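Local structure of putative transcription factor (Chaetomium thermophilum, 5D5W) at residues P15-V20 against P44-H49; E36-T41 against A53-Q58; H87-A92 against L98-R103. The protein binds heat-shock-element DNA through the HSF-type domain described here and probably controls genes in response to osmotic and oxidative stress. All coordinates share one frame; numbering follows the deposited sequence.

Overall arrangement
The three contacts belong to one HSF-type DNA-binding domain of the winged helix-turn-helix class. Contacts 1 and 2 are neighbours, with centres about 9 Å apart. Both use helix 35-46: contact 1 ties its end to the loop before strand 21-23, and contact 2 packs its middle against recognition helix 52-61. They touch directly, CE1 of His49 in contact 1 meeting Ser54 CB and the backbone N of Phe55 in contact 2, and both reach the same DNA strand, chain A. Contact 3 lies across the chain's centre from both, its own centre about 20 Å from that of contact 2; it folds the C-terminal end of the domain back, and its nearest atom is about 4 Å from the DNA.

Contact 1. Residues P15-V20 against P44-H49; sequences PSYHSV and PKHFKH. With nucleotides of chain A.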
# COMPACT_ATOMS: atom_id res chain seq x y z
N PRO B 15 21.58 -6.50 -8.81
CA PRO B 15 21.63 -7.44 -7.69
C PRO B 15 21.68 -6.79 -6.29
O PRO B 15 21.46 -7.49 -5.30
CB PRO B 15 22.91 -8.25 -7.95
CG PRO B 15 23.25 -8.01 -9.39
CD PRO B 15 22.80 -6.60 -9.64
N SER B 16 21.94 -5.49 -6.22
CA SER B 16 21.83 -4.76 -4.96
C SER B 16 20.47 -5.03 -4.33
O SER B 16 20.35 -5.25 -3.13
CB SER B 16 21.97 -3.25 -5.17
OG SER B 16 23.05 -2.94 -6.02
N TYR B 17 19.44 -5.03 -5.18
CA TYR B 17 18.06 -5.19 -4.73
C TYR B 17 17.63 -6.64 -4.56
O TYR B 17 16.52 -6.89 -4.12
CB TYR B 17 17.11 -4.50 -5.72
CG TYR B 17 17.51 -3.09 -6.11
CD1 TYR B 17 18.12 -2.23 -5.19
CD2 TYR B 17 17.26 -2.60 -7.38
CE1 TYR B 17 18.47 -0.94 -5.55
CE2 TYR B 17 17.61 -1.32 -7.75
CZ TYR B 17 18.21 -0.48 -6.82
OH TYR B 17 18.57 0.81 -7.15
N HIS B 18 18.49 -7.59 -4.89
CA HIS B 18 18.06 -8.98 -5.04
C HIS B 18 17.12 -9.45 -3.93
O HIS B 18 16.17 -10.19 -4.18
CB HIS B 18 19.27 -9.91 -5.14
CG HIS B 18 18.90 -11.35 -5.37
ND1 HIS B 18 18.62 -11.86 -6.62
CD2 HIS B 18 18.76 -12.39 -4.50
CE1 HIS B 18 18.32 -13.15 -6.51
NE2 HIS B 18 18.39 -13.49 -5.24
N SER B 19 17.39 -9.02 -2.70
CA SER B 19 16.65 -9.51 -1.53
C SER B 19 15.21 -9.00 -1.48
O SER B 19 14.32 -9.69 -0.97
CB SER B 19 17.37 -9.09 -0.25
OG SER B 19 17.57 -7.68 -0.21
N VAL B 20 14.99 -7.80 -2.03
CA VAL B 20 13.70 -7.12 -1.94
C VAL B 20 12.93 -7.00 -3.27
O VAL B 20 11.70 -6.91 -3.26
CB VAL B 20 13.86 -5.72 -1.31
CG1 VAL B 20 14.67 -5.82 -0.02
CG2 VAL B 20 14.52 -4.74 -2.27
N PRO B 44 11.63 5.48 -4.81
CA PRO B 44 12.01 6.87 -5.06
C PRO B 44 13.29 7.03 -5.88
O PRO B 44 13.51 8.11 -6.46
CB PRO B 44 12.21 7.46 -3.66
CG PRO B 44 11.83 6.40 -2.68
CD PRO B 44 11.88 5.09 -3.41
N LYS B 45 14.14 6.00 -5.90
CA LYS B 45 15.33 6.03 -6.74
C LYS B 45 14.92 6.05 -8.21
O LYS B 45 15.44 6.85 -8.99
CB LYS B 45 16.25 4.83 -6.47
CG LYS B 45 17.20 5.00 -5.30
CD LYS B 45 17.99 3.72 -5.05
CE LYS B 45 18.66 3.73 -3.68
NZ LYS B 45 19.22 2.39 -3.34
N HIS B 46 13.98 5.19 -8.57
CA HIS B 46 13.60 4.99 -9.96
C HIS B 46 12.37 5.80 -10.41
O HIS B 46 12.21 6.08 -11.59
CB HIS B 46 13.39 3.49 -10.23
CG HIS B 46 14.62 2.67 -9.98
ND1 HIS B 46 15.37 2.13 -11.01
CD2 HIS B 46 15.24 2.31 -8.84
CE1 HIS B 46 16.39 1.47 -10.50
NE2 HIS B 46 16.34 1.57 -9.19
N PHE B 47 11.52 6.20 -9.47
CA PHE B 47 10.24 6.84 -9.82
C PHE B 47 10.04 8.14 -9.06
O PHE B 47 10.91 8.56 -8.29
CB PHE B 47 9.10 5.85 -9.58
CG PHE B 47 9.19 4.61 -10.44
CD1 PHE B 47 8.81 4.66 -11.77
CD2 PHE B 47 9.65 3.42 -9.93
CE1 PHE B 47 8.90 3.54 -12.58
CE2 PHE B 47 9.74 2.29 -10.73
CZ PHE B 47 9.36 2.35 -12.05
N LYS B 48 8.89 8.79 -9.27
CA LYS B 48 8.63 10.12 -8.72
C LYS B 48 7.76 10.08 -7.45
O LYS B 48 7.07 11.05 -7.13
CB LYS B 48 7.95 11.00 -9.79
CG LYS B 48 8.58 10.95 -11.18
CD LYS B 48 7.75 11.76 -12.17
CE LYS B 48 8.25 11.65 -13.61
NZ LYS B 48 7.40 12.40 -14.58
N HIS B 49 7.82 8.97 -6.72
CA HIS B 49 6.99 8.77 -5.53
C HIS B 49 7.60 7.66 -4.66
O HIS B 49 8.56 7.03 -5.07
CB HIS B 49 5.58 8.34 -5.94
CG HIS B 49 5.56 7.05 -6.69
ND1 HIS B 49 5.16 5.86 -6.12
CD2 HIS B 49 5.92 6.76 -7.95
CE1 HIS B 49 5.27 4.89 -7.01
NE2 HIS B 49 5.74 5.41 -8.13
P DT A 3 5.21 7.82 -11.48
OP1 DT A 3 6.55 8.07 -10.88
OP2 DT A 3 4.77 6.42 -11.76
O5' DT A 3 4.11 8.52 -10.58
C5' DT A 3 4.27 9.90 -10.21
C4' DT A 3 3.03 10.39 -9.51
O4' DT A 3 1.93 10.41 -10.44
C3' DT A 3 2.58 9.53 -8.33
O3' DT A 3 2.49 10.37 -7.18
C2' DT A 3 1.23 8.99 -8.76
C1' DT A 3 0.76 10.02 -9.76
N1 DT A 3 -0.20 9.53 -10.78
C2 DT A 3 -1.38 10.21 -10.98
O2 DT A 3 -1.69 11.21 -10.35
N3 DT A 3 -2.19 9.68 -11.96
C4 DT A 3 -1.94 8.55 -12.72
O4 DT A 3 -2.76 8.19 -13.55
C5 DT A 3 -0.68 7.89 -12.45
C7 DT A 3 -0.32 6.67 -13.24
C6 DT A 3 0.11 8.41 -11.51
P DT A 4 2.10 9.75 -5.77
OP1 DT A 4 2.81 10.54 -4.73
OP2 DT A 4 2.26 8.28 -5.85
O5' DT A 4 0.54 10.08 -5.65
C5' DT A 4 0.06 11.43 -5.79
C4' DT A 4 -1.44 11.46 -5.71
O4' DT A 4 -2.02 10.95 -6.94
C3' DT A 4 -2.03 10.61 -4.58
O3' DT A 4 -2.94 11.42 -3.84
C2' DT A 4 -2.73 9.47 -5.30
C1' DT A 4 -3.11 10.11 -6.62
N1 DT A 4 -3.33 9.19 -7.75
C2 DT A 4 -4.39 9.42 -8.59
O2 DT A 4 -5.17 10.35 -8.43
N3 DT A 4 -4.52 8.53 -9.62
C4 DT A 4 -3.70 7.46 -9.90
O4 DT A 4 -3.92 6.75 -10.88
C5 DT A 4 -2.60 7.27 -8.99
C7 DT A 4 -1.67 6.12 -9.20
C6 DT A 4 -2.47 8.13 -7.98
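The hydroxyl oxygen of Tyr17 accepts an N-H from His46, NE2 lying 3.1 Å from OH with a nearly straight bond (165°) close to the imidazole plane. The two rings approach from opposite directions and meet rim to rim, planes 76° apart, neither covering the other. With CG anti to its carbonyl carbon (chi1 -48°), Tyr17 reaches from its short 3-10 turn, past Ile42, to the end of helix 35-46. Lys45, extended beyond CG, runs obliquely past the phenol: its CD is 3.6 Å from Tyr17 OH, while NZ lies near the ring plane at the edge. A phenylalanine in place of Tyr17 would probably leave His46 NE2 without its acceptor and the imidazole freer to turn. Beyond the helix, the chain turns to the DNA. The amide N of Lys48 donates to OP1 of DT3 of chain A at 2.9 Å, and the His49 ring sets its edge against the same oxygen, CD2 to OP1 3.3 Å. His46 thus acts as a donor through NE2, consistent with a proton on that nitrogen, whereas the hydrogen bond to the DT3 phosphate comes from a main-chain N-H, with the aliphatic start of Lys48 packed beside it.

Contact 2. Residues E36-T41 against A53-Q58; sequences EKFTKT and ASFVRQ. With nucleotides of chain C; nucleotides of chain A.
Phe38 and Phe55 carry this buried contact between helix 35-46 and helix 52-61. They form a T-shaped pair: Phe38 points its edge at the face of Phe55, the planes 67° apart and the centroids 5.1 Å from each other. The leading atom of Phe38, CZ, stands over the centre of the Phe55 ring, with Phe55 CE2 the nearest carbon at 3.8 Å. Each side chain leaves its helix with CG anti to the backbone N (chi1 171° in Phe38), which directs both side chains into the interface between the helices, where they run at about a right angle to each other. Val32 of strand 30-33 and Leu43 touch both rings; Met11 lies against Phe38 and Leu8 against Phe55. This is the hydrophobic centre of a winged helix-turn-helix, with helix 52-61 as the recognition helix inserted in the major groove. Phe55 faces the core, while its neighbours on the helix address the DNA. Ser54 OG donates to OP2 of DT4 of chain A at 2.6 Å. Arg57, bent about its CB-CG bond (chi2 81°), reads the Hoogsteen edge of DG8 of chain C with two donors: NE to O6 at 2.8 Å and NH2 to N7 at 2.9 Å. One face of its guanidinium lies against DA7 of chain C, whose C8 sits over the centre of the group, while Arg57 CB packs on the methyl C7 of DT4 of chain A at 3.8 Å. On the outer side of helix 35-46, Lys40 makes a salt bridge to Asp81 of the second subunit.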
# COMPACT_ATOMS: atom_id res chain seq x y z
N GLU B 36 8.88 -2.31 3.18
CA GLU B 36 9.63 -1.28 3.88
C GLU B 36 10.72 -0.71 2.99
O GLU B 36 10.67 0.46 2.63
CB GLU B 36 10.28 -1.85 5.15
CG GLU B 36 9.32 -2.08 6.30
CD GLU B 36 8.41 -3.29 6.13
OE1 GLU B 36 7.17 -3.11 6.12
OE2 GLU B 36 8.94 -4.42 6.01
N LYS B 37 11.69 -1.54 2.62
CA LYS B 37 12.89 -1.07 1.92
C LYS B 37 12.64 -0.74 0.45
O LYS B 37 13.23 0.20 -0.07
CB LYS B 37 14.03 -2.08 2.04
CG LYS B 37 15.40 -1.45 1.84
CD LYS B 37 16.50 -2.49 1.59
CE LYS B 37 17.77 -1.84 1.05
NZ LYS B 37 18.58 -2.75 0.18
N PHE B 38 11.77 -1.51 -0.21
CA PHE B 38 11.42 -1.25 -1.63
C PHE B 38 10.69 0.07 -1.82
O PHE B 38 11.06 0.90 -2.66
CB PHE B 38 10.55 -2.38 -2.20
CG PHE B 38 10.00 -2.07 -3.55
CD1 PHE B 38 10.83 -2.00 -4.65
CD2 PHE B 38 8.65 -1.79 -3.73
CE1 PHE B 38 10.34 -1.70 -5.90
CE2 PHE B 38 8.15 -1.48 -4.98
CZ PHE B 38 8.99 -1.44 -6.07
N THR B 39 9.62 0.24 -1.05
CA THR B 39 8.79 1.43 -1.11
C THR B 39 9.58 2.67 -0.73
O THR B 39 9.53 3.67 -1.43
CB THR B 39 7.57 1.29 -0.18
OG1 THR B 39 6.73 0.22 -0.64
CG2 THR B 39 6.76 2.55 -0.13
N LYS B 40 10.34 2.60 0.35
CA LYS B 40 10.94 3.80 0.90
C LYS B 40 12.28 4.14 0.26
O LYS B 40 12.67 5.30 0.22
CB LYS B 40 11.08 3.68 2.42
CG LYS B 40 9.87 3.11 3.15
CD LYS B 40 8.82 4.15 3.54
CE LYS B 40 7.53 3.46 3.97
NZ LYS B 40 6.91 4.01 5.22
N THR B 41 13.00 3.13 -0.25
CA THR B 41 14.37 3.33 -0.75
C THR B 41 14.50 3.23 -2.26
O THR B 41 15.17 4.04 -2.88
CB THR B 41 15.32 2.29 -0.13
OG1 THR B 41 15.13 2.23 1.29
CG2 THR B 41 16.78 2.63 -0.45
N ALA B 53 1.09 1.79 -3.91
CA ALA B 53 -0.16 1.72 -4.65
C ALA B 53 -0.04 2.32 -6.04
O ALA B 53 -0.67 1.83 -6.98
CB ALA B 53 -1.25 2.41 -3.86
N SER B 54 0.76 3.38 -6.17
CA SER B 54 1.03 4.00 -7.47
C SER B 54 1.91 3.12 -8.36
O SER B 54 1.78 3.14 -9.59
CB SER B 54 1.67 5.37 -7.27
OG SER B 54 0.82 6.19 -6.50
N PHE B 55 2.80 2.35 -7.74
CA PHE B 55 3.59 1.36 -8.47
C PHE B 55 2.68 0.27 -8.98
O PHE B 55 2.79 -0.16 -10.12
CB PHE B 55 4.64 0.74 -7.55
CG PHE B 55 5.49 -0.31 -8.20
CD1 PHE B 55 6.38 0.02 -9.20
CD2 PHE B 55 5.40 -1.63 -7.80
CE1 PHE B 55 7.16 -0.95 -9.81
CE2 PHE B 55 6.18 -2.61 -8.39
CZ PHE B 55 7.07 -2.26 -9.40
N VAL B 56 1.78 -0.20 -8.13
CA VAL B 56 0.81 -1.21 -8.52
C VAL B 56 -0.07 -0.71 -9.67
O VAL B 56 -0.29 -1.44 -10.63
CB VAL B 56 -0.05 -1.63 -7.32
CG1 VAL B 56 -1.26 -2.44 -7.78
CG2 VAL B 56 0.79 -2.43 -6.33
N ARG B 57 -0.56 0.52 -9.57
CA ARG B 57 -1.43 1.09 -10.60
C ARG B 57 -0.76 1.07 -11.96
O ARG B 57 -1.38 0.69 -12.94
CB ARG B 57 -1.82 2.52 -10.27
CG ARG B 57 -2.78 3.15 -11.27
CD ARG B 57 -4.22 2.74 -11.02
NE ARG B 57 -5.12 3.09 -12.12
CZ ARG B 57 -5.23 2.40 -13.26
NH1 ARG B 57 -4.50 1.31 -13.48
NH2 ARG B 57 -6.08 2.80 -14.20
N GLN B 58 0.49 1.50 -12.03
CA GLN B 58 1.24 1.49 -13.28
C GLN B 58 1.37 0.08 -13.86
O GLN B 58 1.34 -0.11 -15.07
CB GLN B 58 2.65 2.06 -13.08
CG GLN B 58 2.74 3.58 -13.09
CD GLN B 58 2.60 4.16 -14.49
OE1 GLN B 58 1.50 4.20 -15.05
NE2 GLN B 58 3.71 4.61 -15.06
P DA C 7 -7.33 -3.59 -15.69
OP1 DA C 7 -7.68 -4.14 -17.03
OP2 DA C 7 -5.93 -3.19 -15.41
O5' DA C 7 -8.29 -2.35 -15.38
C5' DA C 7 -9.69 -2.58 -15.16
C4' DA C 7 -10.40 -1.27 -14.88
O4' DA C 7 -10.12 -0.85 -13.52
C3' DA C 7 -9.98 -0.11 -15.77
O3' DA C 7 -11.15 0.68 -16.03
C2' DA C 7 -8.98 0.63 -14.90
C1' DA C 7 -9.63 0.47 -13.54
N9 DA C 7 -8.74 0.65 -12.39
C8 DA C 7 -7.50 0.11 -12.17
N7 DA C 7 -6.96 0.47 -11.03
C5 DA C 7 -7.91 1.31 -10.46
C6 DA C 7 -7.93 2.03 -9.26
N6 DA C 7 -6.94 2.01 -8.36
N1 DA C 7 -9.03 2.77 -8.99
C2 DA C 7 -10.03 2.79 -9.88
N3 DA C 7 -10.11 2.17 -11.06
C4 DA C 7 -9.01 1.44 -11.29
P DT A 4 2.10 9.75 -5.77
OP1 DT A 4 2.81 10.54 -4.73
OP2 DT A 4 2.26 8.28 -5.85
O5' DT A 4 0.54 10.08 -5.65
C5' DT A 4 0.06 11.43 -5.79
C4' DT A 4 -1.44 11.46 -5.71
O4' DT A 4 -2.02 10.95 -6.94
C3' DT A 4 -2.03 10.61 -4.58
O3' DT A 4 -2.94 11.42 -3.84
C2' DT A 4 -2.73 9.47 -5.30
C1' DT A 4 -3.11 10.11 -6.62
N1 DT A 4 -3.33 9.19 -7.75
C2 DT A 4 -4.39 9.42 -8.59
O2 DT A 4 -5.17 10.35 -8.43
N3 DT A 4 -4.52 8.53 -9.62
C4 DT A 4 -3.70 7.46 -9.90
O4 DT A 4 -3.92 6.75 -10.88
C5 DT A 4 -2.60 7.27 -8.99
C7 DT A 4 -1.67 6.12 -9.20
C6 DT A 4 -2.47 8.13 -7.98
P DG C 8 -11.15 1.75 -17.21
OP1 DG C 8 -12.11 1.29 -18.23
OP2 DG C 8 -9.74 2.02 -17.59
O5' DG C 8 -11.81 3.03 -16.52
C5' DG C 8 -13.04 2.89 -15.78
C4' DG C 8 -13.38 4.17 -15.06
O4' DG C 8 -12.57 4.31 -13.87
C3' DG C 8 -13.17 5.44 -15.87
O3' DG C 8 -14.24 6.36 -15.62
C2' DG C 8 -11.81 5.93 -15.39
C1' DG C 8 -11.78 5.49 -13.94
N9 DG C 8 -10.47 5.18 -13.40
C8 DG C 8 -9.52 4.34 -13.95
N7 DG C 8 -8.45 4.22 -13.21
C5 DG C 8 -8.71 5.01 -12.10
C6 DG C 8 -7.91 5.28 -10.96
O6 DG C 8 -6.78 4.85 -10.69
N1 DG C 8 -8.55 6.15 -10.08
C2 DG C 8 -9.80 6.69 -10.28
N2 DG C 8 -10.25 7.50 -9.31
N3 DG C 8 -10.55 6.45 -11.34
C4 DG C 8 -9.95 5.61 -12.20

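Contact 3. Residues H87-A92 against L98-R103; sequences HPEFRA and LDNIRR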
# COMPACT_ATOMS: atom_id res chain seq x y z
N HIS B 87 3.66 -10.12 -16.83
CA HIS B 87 3.26 -9.78 -18.18
C HIS B 87 3.87 -10.87 -19.06
O HIS B 87 5.03 -11.26 -18.85
CB HIS B 87 3.81 -8.41 -18.55
CG HIS B 87 3.11 -7.76 -19.71
ND1 HIS B 87 3.12 -8.29 -20.97
CD2 HIS B 87 2.41 -6.61 -19.78
CE1 HIS B 87 2.44 -7.51 -21.79
NE2 HIS B 87 2.00 -6.47 -21.09
N PRO B 88 3.09 -11.40 -20.03
CA PRO B 88 3.60 -12.46 -20.91
C PRO B 88 4.87 -12.10 -21.69
O PRO B 88 5.68 -12.99 -21.98
CB PRO B 88 2.44 -12.68 -21.89
CG PRO B 88 1.22 -12.24 -21.16
CD PRO B 88 1.67 -11.11 -20.28
N GLU B 89 5.05 -10.82 -21.99
CA GLU B 89 6.14 -10.32 -22.81
C GLU B 89 7.28 -9.66 -22.02
O GLU B 89 8.27 -9.22 -22.60
CB GLU B 89 5.58 -9.32 -23.82
CG GLU B 89 4.41 -9.86 -24.65
CD GLU B 89 4.85 -10.79 -25.77
OE1 GLU B 89 5.36 -10.27 -26.79
OE2 GLU B 89 4.69 -12.02 -25.65
N PHE B 90 7.12 -9.56 -20.69
CA PHE B 90 8.16 -9.03 -19.79
C PHE B 90 8.85 -10.23 -19.15
O PHE B 90 8.30 -10.85 -18.24
CB PHE B 90 7.52 -8.14 -18.71
CG PHE B 90 8.50 -7.43 -17.80
CD1 PHE B 90 9.21 -6.32 -18.25
CD2 PHE B 90 8.68 -7.83 -16.49
CE1 PHE B 90 10.10 -5.65 -17.42
CE2 PHE B 90 9.55 -7.16 -15.65
CZ PHE B 90 10.26 -6.07 -16.12
N ARG B 91 10.03 -10.58 -19.66
CA ARG B 91 10.81 -11.70 -19.13
C ARG B 91 12.27 -11.33 -19.07
O ARG B 91 12.72 -10.41 -19.73
CB ARG B 91 10.67 -12.93 -20.01
CG ARG B 91 9.27 -13.21 -20.49
CD ARG B 91 9.16 -14.66 -20.91
NE ARG B 91 8.00 -14.90 -21.76
CZ ARG B 91 7.48 -16.10 -22.01
NH1 ARG B 91 8.01 -17.20 -21.46
NH2 ARG B 91 6.42 -16.21 -22.81
N ALA B 92 13.02 -12.10 -18.28
CA ALA B 92 14.43 -11.80 -18.01
C ALA B 92 15.31 -11.81 -19.26
O ALA B 92 16.20 -10.97 -19.41
CB ALA B 92 14.97 -12.78 -16.97
N LEU B 98 10.41 -4.84 -24.97
CA LEU B 98 10.02 -3.85 -23.96
C LEU B 98 9.12 -2.72 -24.49
O LEU B 98 8.25 -2.22 -23.77
CB LEU B 98 11.25 -3.28 -23.24
CG LEU B 98 12.13 -4.26 -22.44
CD1 LEU B 98 13.05 -3.48 -21.51
CD2 LEU B 98 11.33 -5.29 -21.65
N ASP B 99 9.32 -2.33 -25.74
CA ASP B 99 8.41 -1.39 -26.40
C ASP B 99 7.19 -2.12 -26.98
O ASP B 99 6.25 -1.49 -27.47
CB ASP B 99 9.14 -0.60 -27.49
CG ASP B 99 10.38 0.10 -26.97
OD1 ASP B 99 10.33 0.63 -25.83
OD2 ASP B 99 11.40 0.12 -27.68
N ASN B 100 7.23 -3.45 -26.91
CA ASN B 100 6.10 -4.32 -27.28
C ASN B 100 5.17 -4.57 -26.08
O ASN B 100 4.42 -5.55 -26.05
CB ASN B 100 6.65 -5.65 -27.82
CG ASN B 100 5.72 -6.30 -28.82
OD1 ASN B 100 5.13 -5.64 -29.68
ND2 ASN B 100 5.61 -7.62 -28.74
N ILE B 101 5.24 -3.68 -25.09
CA ILE B 101 4.38 -3.71 -23.91
C ILE B 101 3.88 -2.29 -23.68
O ILE B 101 4.69 -1.40 -23.40
CB ILE B 101 5.17 -4.16 -22.65
CG1 ILE B 101 5.63 -5.62 -22.79
CG2 ILE B 101 4.33 -3.99 -21.39
CD1 ILE B 101 6.72 -6.00 -21.81
N ARG B 102 2.57 -2.06 -23.81
CA ARG B 102 2.01 -0.73 -23.53
C ARG B 102 0.50 -0.71 -23.38
O ARG B 102 -0.20 -1.63 -23.81
CB ARG B 102 2.41 0.27 -24.62
CG ARG B 102 2.48 1.72 -24.14
CD ARG B 102 3.52 2.53 -24.89
NE ARG B 102 4.06 3.64 -24.10
CZ ARG B 102 5.09 4.41 -24.46
NH1 ARG B 102 5.50 5.39 -23.65
NH2 ARG B 102 5.71 4.22 -25.62
N ARG B 103 0.02 0.35 -22.72
CA ARG B 103 -1.38 0.79 -22.75
C ARG B 103 -1.50 2.11 -21.99
O ARG B 103 -0.60 2.48 -21.23
CB ARG B 103 -2.31 -0.25 -22.12
CG ARG B 103 -3.80 0.05 -22.33
CD ARG B 103 -4.62 -0.36 -21.11
NE ARG B 103 -4.29 -1.70 -20.63
CZ ARG B 103 -4.69 -2.22 -19.47
NH1 ARG B 103 -5.46 -1.53 -18.64
NH2 ARG B 103 -4.32 -3.45 -19.14
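The C-terminal tail of the HSF-type domain folds back here on the loop that follows strand 82-86, a loop opened by a type I beta turn from His87 to Phe90. Ile101 is the centre of the contact and is buried against three residues of that turn. Its CG1 lies over one face of the His87 imidazole, offset toward the rim, in a CH-pi contact of 4.1 Å from CG1 to the ring centroid. The gamma methyl CG2 reaches past to NE2 of His87 at 3.4 Å. Because CG1 of Ile101 stands anti to the carbonyl carbon (chi1 -66°), its two branches spread along the ring while CD1 runs on toward the turn, ending 3.9 Å from CB of Phe90 and near the plane of the Phe90 ring, at its edge. CG1 also packs against CB of Glu89 at 3.8 Å. Within the turn, the backbone N of Glu89 makes a weak hydrogen bond to ND1 of His87, close to the ring plane, which probably helps to fix the imidazole. On the solvent-exposed side, Asn100 ND2 gives a weak, bent bond (127°) to OE1 of Glu89 at 3.3 Å; carboxylate and amide are turned 64° from each other. Leu98 adds a looser apolar touch, CD2 to CD1 of Phe90 at 4.1 Å. Phe90 itself reaches into the core, against Val5, Leu8 and Leu12 of helix 3-12 and edge-to-face with Phe64. Farther along the tail, Arg103 forms a salt bridge with Asp63, while Arg102 packs on a DNA phosphate. The segment after strand 82-86, folded back on its own turn and against helix 3-12, forms the C-terminal edge of the winged helix-turn-helix fold of this HSF-type domain.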